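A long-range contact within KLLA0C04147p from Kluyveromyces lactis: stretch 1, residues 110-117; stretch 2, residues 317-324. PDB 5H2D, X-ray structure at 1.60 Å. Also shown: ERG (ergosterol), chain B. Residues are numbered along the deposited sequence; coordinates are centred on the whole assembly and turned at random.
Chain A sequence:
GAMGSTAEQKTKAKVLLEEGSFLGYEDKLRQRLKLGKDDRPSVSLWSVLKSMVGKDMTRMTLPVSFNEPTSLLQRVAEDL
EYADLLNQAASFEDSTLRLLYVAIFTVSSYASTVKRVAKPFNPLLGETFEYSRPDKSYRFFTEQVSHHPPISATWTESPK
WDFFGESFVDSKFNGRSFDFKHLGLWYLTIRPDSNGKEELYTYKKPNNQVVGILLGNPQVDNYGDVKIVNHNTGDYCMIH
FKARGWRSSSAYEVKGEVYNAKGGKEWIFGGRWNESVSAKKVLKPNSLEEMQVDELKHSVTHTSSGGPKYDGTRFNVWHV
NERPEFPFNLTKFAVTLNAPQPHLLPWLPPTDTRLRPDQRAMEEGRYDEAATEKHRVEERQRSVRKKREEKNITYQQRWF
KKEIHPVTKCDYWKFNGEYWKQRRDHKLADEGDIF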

# COMPACT_ATOMS: atom_id res chain seq x y z
N TYR A 110 -8.18 0.06 3.26
CA TYR A 110 -8.43 1.26 4.06
C TYR A 110 -8.88 0.97 5.49
O TYR A 110 -8.71 1.84 6.35
CB TYR A 110 -9.41 2.20 3.31
CG TYR A 110 -8.60 2.75 2.17
CD1 TYR A 110 -7.67 3.76 2.39
CD2 TYR A 110 -8.62 2.13 0.93
CE1 TYR A 110 -6.84 4.19 1.40
CE2 TYR A 110 -7.78 2.56 -0.08
CZ TYR A 110 -6.89 3.59 0.17
OH TYR A 110 -6.04 4.00 -0.82
N ALA A 111 -9.34 -0.24 5.78
CA ALA A 111 -9.68 -0.55 7.17
C ALA A 111 -8.48 -0.38 8.08
O ALA A 111 -8.62 0.07 9.23
CB ALA A 111 -10.21 -1.97 7.29
N SER A 112 -7.29 -0.73 7.60
CA SER A 112 -6.09 -0.67 8.42
C SER A 112 -5.66 0.75 8.76
O SER A 112 -4.80 0.91 9.62
CB SER A 112 -4.93 -1.38 7.71
OG SER A 112 -4.65 -0.75 6.47
N THR A 113 -6.24 1.77 8.12
CA THR A 113 -5.85 3.15 8.42
C THR A 113 -6.55 3.70 9.66
O THR A 113 -6.06 4.68 10.25
CB THR A 113 -6.12 4.08 7.22
OG1 THR A 113 -7.53 4.22 6.98
CG2 THR A 113 -5.46 3.56 5.96
N VAL A 114 -7.65 3.09 10.09
CA VAL A 114 -8.37 3.58 11.25
C VAL A 114 -7.52 3.44 12.50
O VAL A 114 -6.75 2.48 12.66
CB VAL A 114 -9.71 2.83 11.38
CG1 VAL A 114 -10.47 3.32 12.59
CG2 VAL A 114 -10.53 3.03 10.12
N LYS A 115 -7.66 4.40 13.42
CA LYS A 115 -7.03 4.41 14.74
C LYS A 115 -5.52 4.56 14.69
O LYS A 115 -4.85 4.33 15.71
CB LYS A 115 -7.38 3.15 15.54
CG LYS A 115 -8.85 3.09 15.95
CD LYS A 115 -9.08 2.06 17.04
CE LYS A 115 -8.95 0.64 16.51
NZ LYS A 115 -10.20 0.13 15.85
N ARG A 116 -4.94 4.94 13.56
CA ARG A 116 -3.51 5.21 13.46
C ARG A 116 -3.31 6.65 13.00
O ARG A 116 -2.92 6.93 11.87
CB ARG A 116 -2.83 4.19 12.53
CG ARG A 116 -2.81 2.79 13.14
CD ARG A 116 -2.74 1.74 12.05
NE ARG A 116 -1.39 1.66 11.50
CZ ARG A 116 -1.04 0.82 10.54
NH1 ARG A 116 -1.95 0.01 10.00
NH2 ARG A 116 0.22 0.80 10.12
N VAL A 117 -3.58 7.58 13.92
CA VAL A 117 -3.42 9.01 13.63
C VAL A 117 -1.97 9.35 13.98
O VAL A 117 -1.65 9.80 15.08
CB VAL A 117 -4.44 9.86 14.39
CG1 VAL A 117 -4.24 11.35 14.10
CG2 VAL A 117 -5.86 9.46 14.00
C1 ERG B . -3.29 5.26 2.70
C2 ERG B . -3.17 3.98 1.87
C3 ERG B . -2.11 4.22 0.82
C4 ERG B . -0.77 4.55 1.48
C5 ERG B . -0.88 5.62 2.43
C6 ERG B . 0.21 6.47 2.61
C7 ERG B . 0.22 7.50 3.56
C8 ERG B . -0.88 7.71 4.40
C9 ERG B . -2.09 7.01 4.11
C10 ERG B . -1.96 5.66 3.35
C11 ERG B . -3.10 6.92 5.33
C12 ERG B . -3.14 8.19 6.18
C13 ERG B . -1.69 8.53 6.61
C14 ERG B . -0.95 8.85 5.29
C15 ERG B . 0.36 9.42 5.80
C16 ERG B . -0.06 10.25 7.06
C17 ERG B . -1.55 9.89 7.29
C18 ERG B . -1.03 7.40 7.44
C19 ERG B . -1.56 4.59 4.41
C20 ERG B . -1.87 9.99 8.80
C21 ERG B . -3.29 9.58 9.17
C22 ERG B . -1.66 11.45 9.17
C23 ERG B . -0.55 11.85 10.10
C24 ERG B . -0.33 13.32 10.43
C25 ERG B . -0.02 13.44 11.93
C26 ERG B . -1.22 12.91 12.72
C27 ERG B . 0.22 14.90 12.36
C28 ERG B . 0.82 13.80 9.58
O1 ERG B . -1.97 3.03 -0.04
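Stretch 2 317-324: VWHVNERP

Stretch 2 reaches stretch 1 as the end of a strand that opens into an extended loop, and it touches it at two places: a small apolar patch near the strand's end and a long arginine a few residues later. Trp-318 belongs to the strand; from Val-320 to Pro-324 the chain has left it but stays extended, with phi/psi values such as -65/143 at Val-320 and -128/92 at Arg-323. Stretch 1 is compact by contrast. A 3-10 segment covers Ala-111 to Thr-113, and a type II beta turn from Thr-113 to Arg-116 follows, with Lys-115 at phi/psi 68/14. The backbones come nearest at Ala-111 and Val-320, whose CA atoms are 6.7 Å apart. Contacts then run in the same sense along both chains, from Ala-111 against Trp-318 and Val-320 to Val-114, Lys-115 and Arg-116 against Arg-323.

The apolar patch is built on a single methyl group, Ala-111 CB. It points toward stretch 2 and lies 3.6 Å from Val-320 CG2 and 3.9 Å from Trp-318 CH2, the latter at the edge of the indole, near its plane. The methyl thus touches both partners where the backbones come nearest, and the CA-to-CB bonds of Trp-318 and Val-320 both point toward stretch 1.

The polar half depends on carbonyls that the tight fold of stretch 1 leaves within reach. Val-114 O takes both terminal nitrogens of the Arg-323 guanidinium: NH2 donates to Val-114 O at 2.7 Å, and NH1 donates to Val-114 O at 3.1 Å with an N-H...acceptor angle of 129°, a weak bond. The carbonyl thus sits in a fork at the guanidinium's edge. The side chain of Arg-323 gets there nearly fully extended, with chi1 to chi3 all t, and it has the largest area covered by the opposing stretch, 112 Å². Above one face of the guanidinium lies Lys-115 CE, so aliphatic carbon covers part of the charged group while its edge is left to acceptors.

Ala-111 O works at the same edge. It accepts the backbone N of Val-114 at 3.3 Å within the 3-10 segment's exit, and a water donates to Ala-111 O at 3.3 Å while accepting from Arg-323 NH1 at 2.9 Å. That water ties a carbonyl already used by its own chain to the arginine of the other stretch. NH2 of Arg-323 has a further partner elsewhere in the structure.

Stretch 1 also pays its own polar costs. Tyr-110 O receives Thr-113 N at 3.0 Å and Thr-113 OG1 at 2.7 Å, and Arg-116 NH1 donates to Ser-112 O at 3.0 Å. Arg-116 CD lies 3.7 Å from Arg-323 NH2; Arg-116 NE, NH1 and NH2 all have hydrogen bonds elsewhere in the structure, besides the one from NH1 to Ser-112 O. On stretch 2, His-319 ND1 donates to Val-320 O at 2.9 Å. The rule is economical: pack on an alanine, then let one extended arginine fork onto a carbonyl of the turn, Val-114 O, and reach Ala-111 O through a water.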

# COMPACT_ATOMS: atom_id res chain seq x y z
N VAL A 317 -18.16 -10.25 -0.02
CA VAL A 317 -16.91 -10.28 -0.77
C VAL A 317 -15.71 -10.05 0.12
O VAL A 317 -14.67 -10.71 -0.04
CB VAL A 317 -16.93 -9.25 -1.93
CG1 VAL A 317 -18.02 -9.60 -2.94
CG2 VAL A 317 -17.13 -7.85 -1.40
N TRP A 318 -15.81 -9.12 1.08
CA TRP A 318 -14.68 -8.77 1.92
C TRP A 318 -15.14 -8.43 3.33
O TRP A 318 -16.17 -7.78 3.52
CB TRP A 318 -13.90 -7.59 1.32
CG TRP A 318 -12.91 -7.02 2.28
CD1 TRP A 318 -11.66 -7.51 2.54
CD2 TRP A 318 -13.09 -5.90 3.14
NE1 TRP A 318 -11.06 -6.76 3.52
CE2 TRP A 318 -11.91 -5.75 3.90
CE3 TRP A 318 -14.14 -4.99 3.34
CZ2 TRP A 318 -11.74 -4.73 4.83
CZ3 TRP A 318 -13.97 -3.98 4.28
CH2 TRP A 318 -12.78 -3.87 5.01
N HIS A 319 -14.37 -8.87 4.33
CA HIS A 319 -14.59 -8.46 5.71
C HIS A 319 -13.25 -8.18 6.37
O HIS A 319 -12.26 -8.87 6.09
CB HIS A 319 -15.34 -9.54 6.51
CG HIS A 319 -15.88 -9.06 7.82
ND1 HIS A 319 -15.07 -8.79 8.91
CD2 HIS A 319 -17.15 -8.81 8.22
CE1 HIS A 319 -15.82 -8.38 9.92
NE2 HIS A 319 -17.08 -8.38 9.53
N VAL A 320 -13.23 -7.19 7.26
CA VAL A 320 -11.99 -6.79 7.93
C VAL A 320 -11.49 -7.91 8.83
O VAL A 320 -12.27 -8.63 9.47
CB VAL A 320 -12.22 -5.49 8.73
CG1 VAL A 320 -13.17 -5.74 9.89
CG2 VAL A 320 -10.90 -4.92 9.23
N ASN A 321 -10.17 -8.07 8.88
CA ASN A 321 -9.55 -9.00 9.80
C ASN A 321 -9.78 -8.57 11.24
O ASN A 321 -9.91 -7.37 11.54
CB ASN A 321 -8.04 -9.11 9.53
CG ASN A 321 -7.73 -9.89 8.26
OD1 ASN A 321 -8.38 -10.88 7.97
ND2 ASN A 321 -6.73 -9.43 7.51
N GLU A 322 -9.83 -9.55 12.14
CA GLU A 322 -9.84 -9.24 13.56
C GLU A 322 -8.56 -8.50 13.93
O GLU A 322 -7.48 -8.76 13.39
CB GLU A 322 -9.98 -10.51 14.40
CG GLU A 322 -8.68 -11.24 14.66
CD GLU A 322 -8.88 -12.50 15.48
OE1 GLU A 322 -7.95 -13.34 15.52
OE2 GLU A 322 -9.97 -12.65 16.09
N ARG A 323 -8.69 -7.54 14.84
CA ARG A 323 -7.64 -6.57 15.12
C ARG A 323 -7.37 -6.55 16.61
O ARG A 323 -8.02 -5.82 17.37
CB ARG A 323 -8.03 -5.19 14.61
CG ARG A 323 -6.91 -4.20 14.62
CD ARG A 323 -7.24 -3.06 13.68
NE ARG A 323 -6.40 -1.92 13.97
CZ ARG A 323 -6.46 -0.75 13.32
NH1 ARG A 323 -7.32 -0.56 12.32
NH2 ARG A 323 -5.65 0.21 13.69
N PRO A 324 -6.41 -7.36 17.08
CA PRO A 324 -6.02 -7.29 18.49
C PRO A 324 -5.39 -5.95 18.80
O PRO A 324 -4.99 -5.19 17.91
CB PRO A 324 -5.00 -8.43 18.63
CG PRO A 324 -5.13 -9.27 17.39
CD PRO A 324 -5.62 -8.34 16.32
O HOH W 1 -9.66 -2.06 11.46